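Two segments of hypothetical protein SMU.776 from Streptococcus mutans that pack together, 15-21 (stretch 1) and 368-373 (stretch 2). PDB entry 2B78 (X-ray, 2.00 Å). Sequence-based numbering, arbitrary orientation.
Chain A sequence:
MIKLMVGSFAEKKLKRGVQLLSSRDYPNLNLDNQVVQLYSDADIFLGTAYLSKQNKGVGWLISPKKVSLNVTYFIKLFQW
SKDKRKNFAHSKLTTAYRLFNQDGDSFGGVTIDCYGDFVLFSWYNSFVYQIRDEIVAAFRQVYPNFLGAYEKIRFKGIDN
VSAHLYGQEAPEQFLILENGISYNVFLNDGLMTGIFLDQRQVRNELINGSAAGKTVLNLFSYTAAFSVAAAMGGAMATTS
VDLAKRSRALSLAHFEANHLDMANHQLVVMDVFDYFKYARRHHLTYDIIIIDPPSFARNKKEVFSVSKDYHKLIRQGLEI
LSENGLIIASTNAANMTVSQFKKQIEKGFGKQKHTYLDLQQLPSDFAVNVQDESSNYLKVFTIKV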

ATOM      1  N   LYS A  15      11.184  13.310 -20.225  1.00 22.91           N
ATOM      2  CA  LYS A  15      12.579  13.029 -20.542  1.00 23.71           C
ATOM      3  C   LYS A  15      13.372  12.543 -19.330  1.00 22.73           C
ATOM      4  O   LYS A  15      14.361  11.834 -19.481  1.00 23.53           O
ATOM      5  CB  LYS A  15      13.254  14.269 -21.147  1.00 24.82           C
ATOM      6  CG  LYS A  15      12.675  14.684 -22.498  1.00 27.31           C
ATOM      7  CD  LYS A  15      13.516  15.750 -23.202  1.00 29.39           C
ATOM      8  CE  LYS A  15      13.555  17.067 -22.438  1.00 31.41           C
ATOM      9  NZ  LYS A  15      14.306  18.126 -23.184  1.00 33.41           N
ATOM     10  N   ARG A  16      12.928  12.916 -18.133  1.00 22.43           N
ATOM     11  CA  ARG A  16      13.604  12.521 -16.896  1.00 21.64           C
ATOM     12  C   ARG A  16      13.212  11.107 -16.460  1.00 21.62           C
ATOM     13  O   ARG A  16      13.810  10.538 -15.542  1.00 20.13           O
ATOM     14  CB  ARG A  16      13.250  13.505 -15.782  1.00 22.95           C
ATOM     15  CG  ARG A  16      14.089  13.384 -14.514  1.00 25.37           C
ATOM     16  CD  ARG A  16      13.453  14.195 -13.392  1.00 27.34           C
ATOM     17  NE  ARG A  16      12.967  15.475 -13.889  1.00 28.63           N
ATOM     18  CZ  ARG A  16      11.783  15.994 -13.586  1.00 27.61           C
ATOM     19  NH1 ARG A  16      10.956  15.340 -12.779  1.00 27.04           N
ATOM     20  NH2 ARG A  16      11.425  17.159 -14.100  1.00 28.20           N
ATOM     21  N   GLY A  17      12.191  10.551 -17.104  1.00 20.45           N
ATOM     22  CA  GLY A  17      11.759   9.209 -16.755  1.00 19.94           C
ATOM     23  C   GLY A  17      10.496   9.137 -15.916  1.00 20.21           C
ATOM     24  O   GLY A  17      10.165   8.081 -15.373  1.00 20.90           O
ATOM     25  N   VAL A  18       9.778  10.247 -15.795  1.00 20.06           N
ATOM     26  CA  VAL A  18       8.544  10.240 -15.016  1.00 19.05           C
ATOM     27  C   VAL A  18       7.477   9.662 -15.939  1.00 19.28           C
ATOM     28  O   VAL A  18       7.263  10.167 -17.043  1.00 19.73           O
ATOM     29  CB  VAL A  18       8.157  11.667 -14.566  1.00 18.59           C
ATOM     30  CG1 VAL A  18       6.844  11.644 -13.807  1.00 17.62           C
ATOM     31  CG2 VAL A  18       9.255  12.236 -13.675  1.00 17.57           C
ATOM     32  N   GLN A  19       6.826   8.593 -15.497  1.00 18.04           N
ATOM     33  CA  GLN A  19       5.814   7.935 -16.309  1.00 18.30           C
ATOM     34  C   GLN A  19       4.419   8.470 -16.079  1.00 18.39           C
ATOM     35  O   GLN A  19       3.572   8.421 -16.973  1.00 18.78           O
ATOM     36  CB  GLN A  19       5.827   6.433 -16.042  1.00 18.45           C
ATOM     37  CG  GLN A  19       7.023   5.701 -16.634  1.00 16.60           C
ATOM     38  CD  GLN A  19       7.120   4.273 -16.134  1.00 16.77           C
ATOM     39  OE1 GLN A  19       6.112   3.567 -16.041  1.00 16.07           O
ATOM     40  NE2 GLN A  19       8.335   3.835 -15.820  1.00 15.71           N
ATOM     41  N   LEU A  20       4.178   8.966 -14.870  1.00 18.67           N
ATOM     42  CA  LEU A  20       2.875   9.512 -14.509  1.00 18.43           C
ATOM     43  C   LEU A  20       2.602  10.851 -15.201  1.00 19.55           C
ATOM     44  O   LEU A  20       3.431  11.760 -15.158  1.00 19.10           O
ATOM     45  CB  LEU A  20       2.799   9.703 -12.997  1.00 16.36           C
ATOM     46  CG  LEU A  20       1.606  10.501 -12.480  1.00 17.07           C
ATOM     47  CD1 LEU A  20       0.319   9.784 -12.845  1.00 14.78           C
ATOM     48  CD2 LEU A  20       1.728  10.670 -10.972  1.00 16.91           C
ATOM     49  N   LEU A  21       1.438  10.962 -15.837  1.00 20.39           N
ATOM     50  CA  LEU A  21       1.047  12.193 -16.520  1.00 21.29           C
ATOM     51  C   LEU A  21       0.164  12.955 -15.538  1.00 21.42           C
ATOM     52  O   LEU A  21      -0.992  12.590 -15.315  1.00 21.09           O
ATOM     53  CB  LEU A  21       0.262  11.864 -17.795  1.00 22.12           C
ATOM     54  CG  LEU A  21       0.975  10.927 -18.773  1.00 22.19           C
ATOM     55  CD1 LEU A  21       0.066  10.624 -19.942  1.00 23.08           C
ATOM     56  CD2 LEU A  21       2.270  11.561 -19.253  1.00 23.53           C
TER
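Stretch 2, residues 368-373: VNVQDE

Stretch 2 meets stretch 1 where a helix has just ended, and it brings a type I turn, N369 to D372, closed by D372 N to N369 O at 2.9 Å. In register, G17 faces Q371 (CA to CA 5.5 Å) and V18 faces D372 (CA to CA 5.7 Å), so the two chains run the same way through this short overlap.

The first rule is glycine at the point of contact. G17 leaves the helix at phi 103° in a Schellman motif, a conformation that by itself calls for glycine; a CB here would also lie 2.7 Å from Q371 CG. The bare backbone lets Q371, chi1 m and chi2 p, lay its chain close, with CG 3.0 Å from R16 O and CB 3.6 Å from G17 O.

The second rule is an amide used at both ends. With chi1 t and chi2 near 0°, N369 turns OD1 back to accept from Q371 N (3.1 Å), bracing the turn, while ND2 donates to G17 O (3.1 Å, 172°), a nearly straight bond.

D372, also chi1 t, points its CA-to-CB bond toward stretch 1 and sets its OD2 3.7 Å from V18 CG1. Water 2 donates to D372 OD2 (2.8 Å) and accepts from L20 N (3.0 Å) and N369 ND2 (3.1 Å), tying the carboxylate to the strand's start.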

ATOM      1  N   VAL A 368       9.185   0.964  -6.920  1.00 16.43           N
ATOM      2  CA  VAL A 368       8.966   2.382  -7.120  1.00 18.99           C
ATOM      3  C   VAL A 368       9.700   2.813  -8.381  1.00 19.39           C
ATOM      4  O   VAL A 368      10.667   2.178  -8.799  1.00 18.82           O
ATOM      5  CB  VAL A 368       9.509   3.202  -5.935  1.00 19.93           C
ATOM      6  CG1 VAL A 368       8.734   2.868  -4.665  1.00 21.62           C
ATOM      7  CG2 VAL A 368      10.989   2.908  -5.744  1.00 19.79           C
ATOM      8  N   ASN A 369       9.217   3.879  -9.003  1.00 20.59           N
ATOM      9  CA  ASN A 369       9.879   4.418 -10.175  1.00 21.86           C
ATOM     10  C   ASN A 369      10.946   5.316  -9.542  1.00 21.29           C
ATOM     11  O   ASN A 369      10.613   6.303  -8.884  1.00 21.17           O
ATOM     12  CB  ASN A 369       8.887   5.238 -11.008  1.00 20.69           C
ATOM     13  CG  ASN A 369       9.537   5.902 -12.197  1.00 20.42           C
ATOM     14  OD1 ASN A 369      10.750   5.798 -12.396  1.00 20.65           O
ATOM     15  ND2 ASN A 369       8.734   6.598 -12.997  1.00 20.11           N
ATOM     16  N   VAL A 370      12.219   4.961  -9.718  1.00 21.33           N
ATOM     17  CA  VAL A 370      13.311   5.729  -9.116  1.00 23.67           C
ATOM     18  C   VAL A 370      13.394   7.167  -9.607  1.00 25.00           C
ATOM     19  O   VAL A 370      13.949   8.034  -8.921  1.00 25.47           O
ATOM     20  CB  VAL A 370      14.684   5.040  -9.341  1.00 23.91           C
ATOM     21  CG1 VAL A 370      14.841   3.863  -8.375  1.00 23.69           C
ATOM     22  CG2 VAL A 370      14.792   4.553 -10.774  1.00 24.05           C
ATOM     23  N   GLN A 371      12.844   7.415 -10.792  1.00 25.36           N
ATOM     24  CA  GLN A 371      12.834   8.751 -11.373  1.00 26.58           C
ATOM     25  C   GLN A 371      11.639   9.540 -10.857  1.00 26.20           C
ATOM     26  O   GLN A 371      11.458  10.704 -11.204  1.00 28.41           O
ATOM     27  CB  GLN A 371      12.768   8.668 -12.903  1.00 28.66           C
ATOM     28  CG  GLN A 371      14.062   8.230 -13.567  1.00 31.72           C
ATOM     29  CD  GLN A 371      14.509   6.846 -13.143  1.00 34.28           C
ATOM     30  OE1 GLN A 371      13.845   5.848 -13.430  1.00 35.65           O
ATOM     31  NE2 GLN A 371      15.643   6.779 -12.450  1.00 35.34           N
ATOM     32  N   ASP A 372      10.820   8.907 -10.025  1.00 26.35           N
ATOM     33  CA  ASP A 372       9.642   9.572  -9.476  1.00 24.76           C
ATOM     34  C   ASP A 372       9.412   9.122  -8.040  1.00 24.19           C
ATOM     35  O   ASP A 372       8.622   8.217  -7.778  1.00 23.08           O
ATOM     36  CB  ASP A 372       8.418   9.247 -10.334  1.00 24.03           C
ATOM     37  CG  ASP A 372       7.204  10.052  -9.938  1.00 24.84           C
ATOM     38  OD1 ASP A 372       7.310  10.831  -8.966  1.00 23.70           O
ATOM     39  OD2 ASP A 372       6.149   9.905 -10.593  1.00 24.96           O
ATOM     40  N   GLU A 373      10.095   9.774  -7.103  1.00 25.18           N
ATOM     41  CA  GLU A 373       9.989   9.411  -5.693  1.00 25.51           C
ATOM     42  C   GLU A 373       8.583   9.541  -5.110  1.00 24.48           C
ATOM     43  O   GLU A 373       8.285   8.943  -4.075  1.00 23.96           O
ATOM     44  CB  GLU A 373      10.975  10.242  -4.864  1.00 28.29           C
ATOM     45  CG  GLU A 373      11.396   9.586  -3.541  1.00 32.46           C
ATOM     46  CD  GLU A 373      11.900   8.156  -3.723  1.00 34.22           C
ATOM     47  OE1 GLU A 373      12.612   7.901  -4.716  1.00 35.95           O
ATOM     48  OE2 GLU A 373      11.595   7.289  -2.871  1.00 32.71           O
TER
HETATM   49  O   HOH W   1      10.174  13.241 -10.545  1.00 32.38           O
HETATM   50  O   HOH W   2       6.099   8.160 -12.765  1.00 18.23           O